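Local coordinates for protein methylmalonyl-CoA carboxyltransferase 12S subunit (Propionibacterium freudenreichii, PDB 1ON3) that transfers the carboxyl group of methylmalonyl-CoA to the biotin of the 1.3S subunit, forming propanoyl-CoA, as the hexameric core of the transcarboxylase complex, at residues E[33-36]-E[37-41]; E[42-45]-E[46-50]; E[101-104]-E[105-108]. All blocks are in the same frame, centred on the assembly; numbering follows the deposited sequence. Where two conformers were deposited one is given.

The three contacts follow one another along the chain and cluster on one side of its centre, with their own centres 10 to 12 Å apart. Contact 1 lies along helix 32-40 and its C-terminal end, contact 2 is the link from that helix into helix 46-53, and contact 3 is the turn at the end of strand 95-102, a strand of the N-terminal mixed sheet. H39 reaches E48 and Q38 reaches Q44 O, joining contacts 1 and 2; A46 O accepts from S101 OG, joining contacts 2 and 3. R34 packs on T105, and contacts 1 and 3 both contribute to the methylmalonyl-CoA site, while contact 2 ties the two helices to the strand.

Contact 1 (E[33-36]-E[37-41]); sequences RRVE and KQHSQ. With MCA (methylmalonyl-coenzyme A), chain T.
V35, E36 and K37 carry most of this contact, as neighbours in the single helix 32-40. The ladder of i to i+4 backbone bonds runs through all four pairs, R33 with K37, R34 with Q38, V35 with H39 and E36 with S40. The straightest is H39 N to V35 O, 2.9 Å long with an N-H...O angle of 172°. The side chains of V35 and H39 run alongside each other and point the same way: with V35 CG1 anti to the backbone N (chi1 164°), that methyl rests 3.9 Å from H39 CE1, while H39 NE2 is hydrogen-bonded to E48 OE2. K37 lays its CB 3.7 Å from R34 O and then extends away. On the exposed side, E36 OE2 stands 3.5 Å from R33 NH1 but well out of the guanidinium plane, so the attraction is one of charge alone. At the last turn K37 O accepts from both S40 OG, 2.6 Å away, and Q41 N. R34, extended from CG to NE, brings NH2 up to O33 of methylmalonyl-CoA in a short, weak contact of doubtful detail. A regular surface helix thus places an arginine at the 3'-phosphate end of the coenzyme A site.

Contact 2 (E[42-45]-E[46-50]); sequences GKQT and ARERL
T45 and E48 exchange two hydrogen bonds across the start of helix 46-53. E48 N donates to T45 OG1 at 3.1 Å, and T45 N returns a bond to E48 OE2 at 2.9 Å, with an N-H...O angle of 164° that shows it to be fairly straight. The carboxylate oxygen is met from above its plane. T45 OG1 sits between its own backbone N and carbonyl carbon, which turns the hydroxyl toward the first turn of the helix. E48 CG lies beside its backbone N and anti to the carbonyl carbon, which directs the extended chain back toward the N-terminus, slanting across T45 with CG 3.2 Å from OG1. E48 OE2 has a second donor, H39 NE2, so two N-H groups grip one oxygen.

The Q44 side chain crosses both E48 and R49 obliquely. Its amide plane stands 82° from the E48 carboxylate but only 35° from the R49 guanidinium, and Q44 NE2 comes to 3.5 Å from R49 CG. The backbone oxygen of Q44 sits over one face of that guanidinium, displaced toward its rim and 3.3 Å from R49 CZ; its donor is instead Q38 NE2. The N-H groups of R49 are used at other points: NE meets D241 and NH1 meets D138 in salt bridges, which would fix the rotation of the group. K43 runs beside R49 in the same direction, its CB 3.5 Å from R49 NH2.

The backbone of T45 is bonded again through its carbonyl, which accepts from R49 N at 3.1 Å, while a water accepts from R47 N. T45 and E48 therefore form a capping box at the N-terminus of helix 46-53, with K43 and Q44 separating it from G42, whose positive phi makes it the C-prime residue of the Schellman motif ending helix 32-40.

Contact 3 (E[101-104]-E[105-108]); sequences SQDF and TVMG. With MCA (methylmalonyl-coenzyme A), chain T.
D103 to V106 forms a type I beta turn at the end of strand 95-102, closed by V106 N donating to D103 O at 3.1 Å with an N-H...O angle of 159°. The D103 carboxylate reinforces it: OD1 accepts from T105 OG1 at 2.6 Å and from T105 N at 3.0 Å, both donors approaching from the same face of the carboxylate plane. The bond to T105 N makes an Asx turn, made possible because D103 CG lies anti to the backbone N (chi1 -173°), folding the carboxylate over the turn. T105 OG1 also bonds to G30 N. Putting an alanine at D103 removes the acceptor shared by the N-H and hydroxyl of T105, and would probably leave the turn less firmly braced and the hydroxyl with G30 N as its remaining partner. OD2 rests 3.5 Å from V106 CG2.

The F104 ring lies with one face over G108 CA, which is 4.0 Å from the ring centroid in a CH-pi contact. At the end of the ring, F104 CZ lies 3.7 Å from C5' of methylmalonyl-CoA. G108 CA approaches O4' of the ligand to 3.0 Å, and a beta carbon there would clash with that oxygen. The chemistry thus divides in two: a carboxylate oxygen gripped by two donors, which probably ease its negative charge, reinforces the turn, while an aromatic face and a bare glycine shape the surface that receives the coenzyme A ribose.

Contact 1 (E[33-36]-E[37-41])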
loop_
_atom_site.group_PDB
_atom_site.type_symbol
_atom_site.label_atom_id
_atom_site.label_comp_id
_atom_site.label_asym_id
_atom_site.label_seq_id
_atom_site.Cartn_x
_atom_site.Cartn_y
_atom_site.Cartn_z
ATOM N N ARG E 33 -23.341 -48.087 -22.474
ATOM C CA ARG E 33 -24.208 -48.679 -21.465
ATOM C C ARG E 33 -24.363 -47.857 -20.194
ATOM O O ARG E 33 -25.481 -47.644 -19.722
ATOM C CB ARG E 33 -23.717 -50.083 -21.105
ATOM C CG ARG E 33 -24.585 -50.795 -20.068
ATOM C CD ARG E 33 -26.005 -51.062 -20.579
ATOM N NE ARG E 33 -26.055 -52.089 -21.621
ATOM C CZ ARG E 33 -25.825 -51.881 -22.916
ATOM N NH1 ARG E 33 -25.528 -50.671 -23.368
ATOM N NH2 ARG E 33 -25.887 -52.896 -23.764
ATOM N N ARG E 34 -23.252 -47.406 -19.626
ATOM C CA ARG E 34 -23.332 -46.626 -18.392
ATOM C C ARG E 34 -23.958 -45.267 -18.663
ATOM O O ARG E 34 -24.572 -44.669 -17.775
ATOM C CB ARG E 34 -21.946 -46.461 -17.774
ATOM C CG ARG E 34 -21.401 -47.747 -17.185
ATOM C CD ARG E 34 -20.021 -47.552 -16.597
ATOM N NE ARG E 34 -19.498 -48.794 -16.040
ATOM C CZ ARG E 34 -19.954 -49.372 -14.933
ATOM N NH1 ARG E 34 -20.946 -48.819 -14.247
ATOM N NH2 ARG E 34 -19.425 -50.516 -14.521
ATOM N N VAL E 35 -23.810 -44.796 -19.896
ATOM C CA VAL E 35 -24.414 -43.537 -20.319
ATOM C C VAL E 35 -25.929 -43.752 -20.378
ATOM O O VAL E 35 -26.700 -42.907 -19.935
ATOM C CB VAL E 35 -23.903 -43.111 -21.711
ATOM C CG1 VAL E 35 -24.810 -42.045 -22.311
ATOM C CG2 VAL E 35 -22.484 -42.580 -21.591
ATOM N N GLU E 36 -26.362 -44.892 -20.917
ATOM C CA GLU E 36 -27.788 -45.172 -20.986
ATOM C C GLU E 36 -28.370 -45.275 -19.592
ATOM O O GLU E 36 -29.482 -44.811 -19.345
ATOM C CB GLU E 36 -28.066 -46.471 -21.750
ATOM C CG GLU E 36 -27.821 -46.357 -23.229
ATOM C CD GLU E 36 -28.033 -47.666 -23.962
ATOM O OE1 GLU E 36 -27.792 -47.690 -25.189
ATOM O OE2 GLU E 36 -28.445 -48.660 -23.315
ATOM N N LYS E 37 -27.629 -45.875 -18.667
ATOM C CA LYS E 37 -28.148 -45.990 -17.311
ATOM C C LYS E 37 -28.306 -44.598 -16.695
ATOM O O LYS E 37 -29.304 -44.316 -16.016
ATOM C CB LYS E 37 -27.226 -46.839 -16.438
ATOM C CG LYS E 37 -27.714 -46.969 -15.000
ATOM C CD LYS E 37 -26.881 -47.979 -14.221
ATOM C CE LYS E 37 -27.470 -48.245 -12.842
ATOM N NZ LYS E 37 -26.721 -49.318 -12.110
ATOM N N GLN E 38 -27.318 -43.735 -16.927
ATOM C CA GLN E 38 -27.363 -42.373 -16.401
ATOM C C GLN E 38 -28.641 -41.729 -16.940
ATOM O O GLN E 38 -29.455 -41.194 -16.178
ATOM C CB GLN E 38 -26.121 -41.582 -16.848
ATOM C CG GLN E 38 -26.107 -40.110 -16.395
ATOM C CD GLN E 38 -25.497 -39.888 -15.014
ATOM O OE1 GLN E 38 -25.380 -40.815 -14.195
ATOM N NE2 GLN E 38 -25.112 -38.640 -14.743
ATOM N N HIS E 39 -28.830 -41.807 -18.254
ATOM C CA HIS E 39 -30.014 -41.241 -18.874
ATOM C C HIS E 39 -31.318 -41.845 -18.360
ATOM O O HIS E 39 -32.311 -41.136 -18.180
ATOM C CB HIS E 39 -29.930 -41.403 -20.385
ATOM C CG HIS E 39 -29.024 -40.411 -21.034
ATOM N ND1 HIS E 39 -28.471 -40.610 -22.280
ATOM C CD2 HIS E 39 -28.596 -39.195 -20.620
ATOM C CE1 HIS E 39 -27.740 -39.559 -22.607
ATOM N NE2 HIS E 39 -27.799 -38.686 -21.617
ATOM N N SER E 40 -31.318 -43.148 -18.116
ATOM C CA SER E 40 -32.522 -43.806 -17.629
ATOM C C SER E 40 -32.892 -43.283 -16.245
ATOM O O SER E 40 -34.064 -43.292 -15.878
ATOM C CB SER E 40 -32.320 -45.323 -17.569
ATOM O OG SER E 40 -31.527 -45.680 -16.452
ATOM N N GLN E 41 -31.896 -42.824 -15.485
ATOM C CA GLN E 41 -32.133 -42.303 -14.141
ATOM C C GLN E 41 -32.556 -40.842 -14.167
ATOM O O GLN E 41 -32.661 -40.198 -13.122
ATOM C CB GLN E 41 -30.880 -42.456 -13.274
ATOM C CG GLN E 41 -30.421 -43.889 -13.117
ATOM C CD GLN E 41 -29.153 -44.018 -12.290
ATOM O OE1 GLN E 41 -28.231 -43.216 -12.415
ATOM N NE2 GLN E 41 -29.095 -45.047 -11.455
HETATM C C8 MCA T . -18.688 -45.634 -6.077
HETATM N N9 MCA T . -17.785 -46.433 -6.785
HETATM C C4 MCA T . -16.563 -46.190 -6.179
HETATM C C5 MCA T . -16.830 -45.256 -5.151
HETATM N N7 MCA T . -18.171 -44.923 -5.107
HETATM N N3 MCA T . -15.317 -46.733 -6.496
HETATM C C2 MCA T . -14.315 -46.259 -5.677
HETATM N N1 MCA T . -14.455 -45.353 -4.651
HETATM C C6 MCA T . -15.710 -44.822 -4.357
HETATM N N6 MCA T . -15.797 -43.942 -3.354
HETATM C "C1'" MCA T . -17.947 -47.282 -7.837
HETATM C "C2'" MCA T . -18.741 -48.508 -7.374
HETATM O "O2'" MCA T . -17.900 -49.477 -6.814
HETATM C "C3'" MCA T . -19.457 -48.897 -8.644
HETATM O "O3'" MCA T . -18.634 -49.767 -9.400
HETATM C "C4'" MCA T . -19.743 -47.580 -9.389
HETATM O "O4'" MCA T . -18.737 -46.643 -8.842
HETATM C "C5'" MCA T . -21.137 -46.876 -9.144
HETATM O "O5'" MCA T . -21.745 -47.544 -8.345
HETATM P P1 MCA T . -22.870 -48.234 -7.916
HETATM O O11 MCA T . -22.728 -48.872 -6.714
HETATM O O12 MCA T . -22.931 -48.974 -9.027
HETATM O O6 MCA T . -24.176 -47.288 -7.625
HETATM P P2 MCA T . -25.231 -46.576 -7.232
HETATM O O21 MCA T . -25.816 -47.796 -6.933
HETATM O O22 MCA T . -25.756 -45.549 -8.039
HETATM O O7 MCA T . -24.759 -45.971 -5.825
HETATM C CPB MCA T . -23.811 -45.249 -5.676
HETATM C CPA MCA T . -23.275 -44.684 -4.372
HETATM C CP7 MCA T . -22.476 -45.951 -3.989
HETATM C CP9 MCA T . -24.385 -44.149 -3.435
HETATM C CP8 MCA T . -22.352 -43.493 -4.729
HETATM O OP3 MCA T . -21.613 -46.276 -4.822
HETATM C CP6 MCA T . -21.715 -46.013 -2.793
HETATM O OP2 MCA T . -22.319 -45.759 -1.688
HETATM N NP2 MCA T . -20.271 -46.324 -2.850
HETATM C CP5 MCA T . -19.507 -45.714 -1.814
HETATM C CP4 MCA T . -19.418 -44.581 -0.945
HETATM C CP3 MCA T . -18.299 -44.243 -0.082
HETATM O OP1 MCA T . -18.055 -45.350 0.666
HETATM N NP1 MCA T . -17.450 -43.070 0.161
HETATM C CP2 MCA T . -16.456 -43.340 1.163
HETATM C CP1 MCA T . -15.566 -42.171 1.194
HETATM P P3 MCA T . -18.677 -50.726 -10.739
HETATM O O31 MCA T . -19.634 -51.621 -10.010
HETATM O O32 MCA T . -17.320 -51.348 -10.897
HETATM O O33 MCA T . -19.298 -50.207 -12.011
HETATM S S MCA T . -14.409 -42.210 2.197
HETATM C CS1 MCA T . -14.163 -40.732 1.538
HETATM O OS1 MCA T . -14.732 -40.048 0.641
HETATM C CS2 MCA T . -14.041 -39.793 2.574
HETATM C CS3 MCA T . -12.910 -39.106 2.632
HETATM C CS4 MCA T . -14.949 -39.214 3.700
HETATM O OS4 MCA T . -14.479 -38.736 4.733
HETATM O OS5 MCA T . -16.150 -39.282 3.477
#

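Contact 2 (E[42-45]-E[46-50])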
loop_
_atom_site.group_PDB
_atom_site.type_symbol
_atom_site.label_atom_id
_atom_site.label_comp_id
_atom_site.label_asym_id
_atom_site.label_seq_id
_atom_site.Cartn_x
_atom_site.Cartn_y
_atom_site.Cartn_z
ATOM N N GLY E 42 -32.807 -40.332 -15.367
ATOM C CA GLY E 42 -33.229 -38.952 -15.531
ATOM C C GLY E 42 -32.136 -37.910 -15.348
ATOM O O GLY E 42 -32.434 -36.764 -15.005
ATOM N N LYS E 43 -30.884 -38.301 -15.591
ATOM C CA LYS E 43 -29.730 -37.410 -15.442
ATOM C C LYS E 43 -28.981 -37.259 -16.755
ATOM O O LYS E 43 -28.903 -38.201 -17.543
ATOM C CB LYS E 43 -28.727 -37.976 -14.429
ATOM C CG LYS E 43 -29.302 -38.407 -13.104
ATOM C CD LYS E 43 -28.283 -39.239 -12.348
ATOM C CE LYS E 43 -28.924 -39.938 -11.162
ATOM N NZ LYS E 43 -28.003 -40.944 -10.564
ATOM N N GLN E 44 -28.422 -36.074 -16.980
ATOM C CA GLN E 44 -27.626 -35.823 -18.174
ATOM C C GLN E 44 -26.204 -36.308 -17.853
ATOM O O GLN E 44 -25.886 -36.554 -16.698
ATOM C CB GLN E 44 -27.600 -34.318 -18.483
ATOM C CG GLN E 44 -28.967 -33.728 -18.830
ATOM C CD GLN E 44 -28.943 -32.214 -18.979
ATOM O OE1 GLN E 44 -29.977 -31.590 -19.210
ATOM N NE2 GLN E 44 -27.761 -31.617 -18.848
ATOM N N THR E 45 -25.355 -36.452 -18.868
ATOM C CA THR E 45 -23.968 -36.872 -18.637
ATOM C C THR E 45 -23.160 -35.632 -18.277
ATOM O O THR E 45 -23.641 -34.515 -18.409
ATOM C CB THR E 45 -23.329 -37.441 -19.900
ATOM O OG1 THR E 45 -23.271 -36.406 -20.891
ATOM C CG2 THR E 45 -24.141 -38.602 -20.437
ATOM N N ALA E 46 -21.926 -35.834 -17.841
ATOM C CA ALA E 46 -21.049 -34.720 -17.500
ATOM C C ALA E 46 -20.870 -33.746 -18.669
ATOM O O ALA E 46 -20.883 -32.534 -18.479
ATOM C CB ALA E 46 -19.703 -35.250 -17.078
ATOM N N ARG E 47 -20.702 -34.268 -19.883
ATOM C CA ARG E 47 -20.492 -33.390 -21.021
ATOM C C ARG E 47 -21.754 -32.702 -21.516
ATOM O O ARG E 47 -21.687 -31.580 -22.008
ATOM C CB ARG E 47 -19.775 -34.153 -22.141
ATOM C CG ARG E 47 -18.336 -34.482 -21.725
ATOM C CD ARG E 47 -17.601 -35.432 -22.659
ATOM N NE ARG E 47 -16.269 -35.715 -22.123
ATOM C CZ ARG E 47 -15.216 -34.912 -22.259
ATOM N NH1 ARG E 47 -15.315 -33.763 -22.931
ATOM N NH2 ARG E 47 -14.067 -35.245 -21.706
ATOM N N GLU E 48 -22.901 -33.363 -21.385
ATOM C CA GLU E 48 -24.155 -32.744 -21.796
ATOM C C GLU E 48 -24.424 -31.548 -20.877
ATOM O O GLU E 48 -24.899 -30.506 -21.318
ATOM C CB GLU E 48 -25.307 -33.750 -21.697
ATOM C CG GLU E 48 -25.292 -34.792 -22.802
ATOM C CD GLU E 48 -26.170 -35.997 -22.500
ATOM O OE1 GLU E 48 -26.329 -36.837 -23.401
ATOM O OE2 GLU E 48 -26.690 -36.118 -21.372
ATOM N N ARG E 49 -24.115 -31.711 -19.596
ATOM C CA ARG E 49 -24.331 -30.643 -18.617
ATOM C C ARG E 49 -23.525 -29.395 -18.966
ATOM O O ARG E 49 -24.054 -28.283 -18.952
ATOM C CB ARG E 49 -23.969 -31.141 -17.210
ATOM C CG ARG E 49 -25.035 -32.084 -16.633
ATOM C CD ARG E 49 -24.540 -32.889 -15.416
ATOM N NE ARG E 49 -25.611 -33.728 -14.871
ATOM C CZ ARG E 49 -25.436 -34.705 -13.983
ATOM N NH1 ARG E 49 -24.225 -34.986 -13.515
ATOM N NH2 ARG E 49 -26.475 -35.420 -13.577
ATOM N N LEU E 50 -22.250 -29.576 -19.293
ATOM C CA LEU E 50 -21.429 -28.434 -19.655
ATOM C C LEU E 50 -21.922 -27.845 -20.971
ATOM O O LEU E 50 -21.975 -26.629 -21.135
ATOM C CB LEU E 50 -19.963 -28.849 -19.784
ATOM C CG LEU E 50 -19.262 -29.095 -18.452
ATOM C CD1 LEU E 50 -17.870 -29.691 -18.697
ATOM C CD2 LEU E 50 -19.165 -27.773 -17.693
HETATM O O HOH W 1 -19.972 -37.111 -20.334
#

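Contact 3 (E[101-104]-E[105-108])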
loop_
_atom_site.group_PDB
_atom_site.type_symbol
_atom_site.label_atom_id
_atom_site.label_comp_id
_atom_site.label_asym_id
_atom_site.label_seq_id
_atom_site.Cartn_x
_atom_site.Cartn_y
_atom_site.Cartn_z
ATOM N N SER E 101 -17.034 -30.816 -14.288
ATOM C CA SER E 101 -18.239 -31.634 -14.346
ATOM C C SER E 101 -17.830 -33.084 -14.138
ATOM O O SER E 101 -17.127 -33.655 -14.970
ATOM C CB SER E 101 -18.917 -31.432 -15.707
ATOM O OG SER E 101 -20.198 -32.029 -15.770
ATOM N N GLN E 102 -18.244 -33.663 -13.016
ATOM C CA GLN E 102 -17.899 -35.049 -12.702
ATOM C C GLN E 102 -18.658 -36.028 -13.572
ATOM O O GLN E 102 -19.845 -35.840 -13.866
ATOM C CB GLN E 102 -18.166 -35.352 -11.221
ATOM C CG GLN E 102 -17.134 -34.736 -10.292
ATOM C CD GLN E 102 -17.374 -35.064 -8.829
ATOM O OE1 GLN E 102 -18.487 -34.917 -8.332
ATOM N NE2 GLN E 102 -16.323 -35.490 -8.129
ATOM N N ASP E 103 -17.955 -37.088 -13.967
ATOM C CA ASP E 103 -18.516 -38.112 -14.828
ATOM C C ASP E 103 -18.761 -39.383 -14.019
ATOM O O ASP E 103 -17.846 -40.187 -13.796
ATOM C CB ASP E 103 -17.550 -38.400 -15.980
ATOM C CG ASP E 103 -18.142 -39.329 -17.014
ATOM O OD1 ASP E 103 -19.241 -39.864 -16.775
ATOM O OD2 ASP E 103 -17.503 -39.528 -18.066
ATOM N N PHE E 104 -20.004 -39.549 -13.578
ATOM C CA PHE E 104 -20.388 -40.715 -12.800
ATOM C C PHE E 104 -20.208 -42.044 -13.560
ATOM O O PHE E 104 -20.068 -43.092 -12.935
ATOM C CB PHE E 104 -21.848 -40.586 -12.359
ATOM C CG PHE E 104 -22.283 -41.659 -11.404
ATOM C CD1 PHE E 104 -21.898 -41.612 -10.066
ATOM C CD2 PHE E 104 -23.025 -42.752 -11.854
ATOM C CE1 PHE E 104 -22.233 -42.627 -9.189
ATOM C CE2 PHE E 104 -23.368 -43.782 -10.982
ATOM C CZ PHE E 104 -22.970 -43.719 -9.646
ATOM N N THR E 105 -20.224 -42.013 -14.891
ATOM C CA THR E 105 -20.056 -43.250 -15.676
ATOM C C THR E 105 -18.637 -43.803 -15.586
ATOM O O THR E 105 -18.359 -44.913 -16.049
ATOM C CB THR E 105 -20.377 -43.045 -17.183
ATOM O OG1 THR E 105 -19.330 -42.289 -17.808
ATOM C CG2 THR E 105 -21.708 -42.324 -17.353
ATOM N N VAL E 106 -17.738 -43.026 -14.989
ATOM C CA VAL E 106 -16.354 -43.447 -14.841
ATOM C C VAL E 106 -16.047 -43.726 -13.368
ATOM O O VAL E 106 -15.863 -42.806 -12.567
ATOM C CB VAL E 106 -15.412 -42.370 -15.414
ATOM C CG1 VAL E 106 -13.976 -42.694 -15.079
ATOM C CG2 VAL E 106 -15.607 -42.285 -16.931
ATOM N N MET E 107 -16.017 -45.007 -13.011
ATOM C CA MET E 107 -15.749 -45.415 -11.634
ATOM C C MET E 107 -16.641 -44.665 -10.632
ATOM O O MET E 107 -16.182 -44.185 -9.590
ATOM C CB MET E 107 -14.269 -45.204 -11.299
ATOM C CG MET E 107 -13.313 -46.204 -11.969
ATOM S SD MET E 107 -11.595 -46.132 -11.323
ATOM C CE MET E 107 -11.735 -46.974 -9.723
ATOM N N GLY E 108 -17.929 -44.580 -10.949
ATOM C CA GLY E 108 -18.863 -43.895 -10.071
ATOM C C GLY E 108 -18.513 -42.447 -9.782
ATOM O O GLY E 108 -18.897 -41.902 -8.741
HETATM C C8 MCA T . -18.688 -45.634 -6.077
HETATM N N9 MCA T . -17.785 -46.433 -6.785
HETATM C C4 MCA T . -16.563 -46.190 -6.179
HETATM C C5 MCA T . -16.830 -45.256 -5.151
HETATM N N7 MCA T . -18.171 -44.923 -5.107
HETATM N N3 MCA T . -15.317 -46.733 -6.496
HETATM C C2 MCA T . -14.315 -46.259 -5.677
HETATM N N1 MCA T . -14.455 -45.353 -4.651
HETATM C C6 MCA T . -15.710 -44.822 -4.357
HETATM N N6 MCA T . -15.797 -43.942 -3.354
HETATM C "C1'" MCA T . -17.947 -47.282 -7.837
HETATM C "C2'" MCA T . -18.741 -48.508 -7.374
HETATM O "O2'" MCA T . -17.900 -49.477 -6.814
HETATM C "C3'" MCA T . -19.457 -48.897 -8.644
HETATM O "O3'" MCA T . -18.634 -49.767 -9.400
HETATM C "C4'" MCA T . -19.743 -47.580 -9.389
HETATM O "O4'" MCA T . -18.737 -46.643 -8.842
HETATM C "C5'" MCA T . -21.137 -46.876 -9.144
HETATM O "O5'" MCA T . -21.745 -47.544 -8.345
HETATM P P1 MCA T . -22.870 -48.234 -7.916
HETATM O O11 MCA T . -22.728 -48.872 -6.714
HETATM O O12 MCA T . -22.931 -48.974 -9.027
HETATM O O6 MCA T . -24.176 -47.288 -7.625
HETATM P P2 MCA T . -25.231 -46.576 -7.232
HETATM O O21 MCA T . -25.816 -47.796 -6.933
HETATM O O22 MCA T . -25.756 -45.549 -8.039
HETATM O O7 MCA T . -24.759 -45.971 -5.825
HETATM C CPB MCA T . -23.811 -45.249 -5.676
HETATM C CPA MCA T . -23.275 -44.684 -4.372
HETATM C CP7 MCA T . -22.476 -45.951 -3.989
HETATM C CP9 MCA T . -24.385 -44.149 -3.435
HETATM C CP8 MCA T . -22.352 -43.493 -4.729
HETATM O OP3 MCA T . -21.613 -46.276 -4.822
HETATM C CP6 MCA T . -21.715 -46.013 -2.793
HETATM O OP2 MCA T . -22.319 -45.759 -1.688
HETATM N NP2 MCA T . -20.271 -46.324 -2.850
HETATM C CP5 MCA T . -19.507 -45.714 -1.814
HETATM C CP4 MCA T . -19.418 -44.581 -0.945
HETATM C CP3 MCA T . -18.299 -44.243 -0.082
HETATM O OP1 MCA T . -18.055 -45.350 0.666
HETATM N NP1 MCA T . -17.450 -43.070 0.161
HETATM C CP2 MCA T . -16.456 -43.340 1.163
HETATM C CP1 MCA T . -15.566 -42.171 1.194
HETATM P P3 MCA T . -18.677 -50.726 -10.739
HETATM O O31 MCA T . -19.634 -51.621 -10.010
HETATM O O32 MCA T . -17.320 -51.348 -10.897
HETATM O O33 MCA T . -19.298 -50.207 -12.011
HETATM S S MCA T . -14.409 -42.210 2.197
HETATM C CS1 MCA T . -14.163 -40.732 1.538
HETATM O OS1 MCA T . -14.732 -40.048 0.641
HETATM C CS2 MCA T . -14.041 -39.793 2.574
HETATM C CS3 MCA T . -12.910 -39.106 2.632
HETATM C CS4 MCA T . -14.949 -39.214 3.700
HETATM O OS4 MCA T . -14.479 -38.736 4.733
HETATM O OS5 MCA T . -16.150 -39.282 3.477
#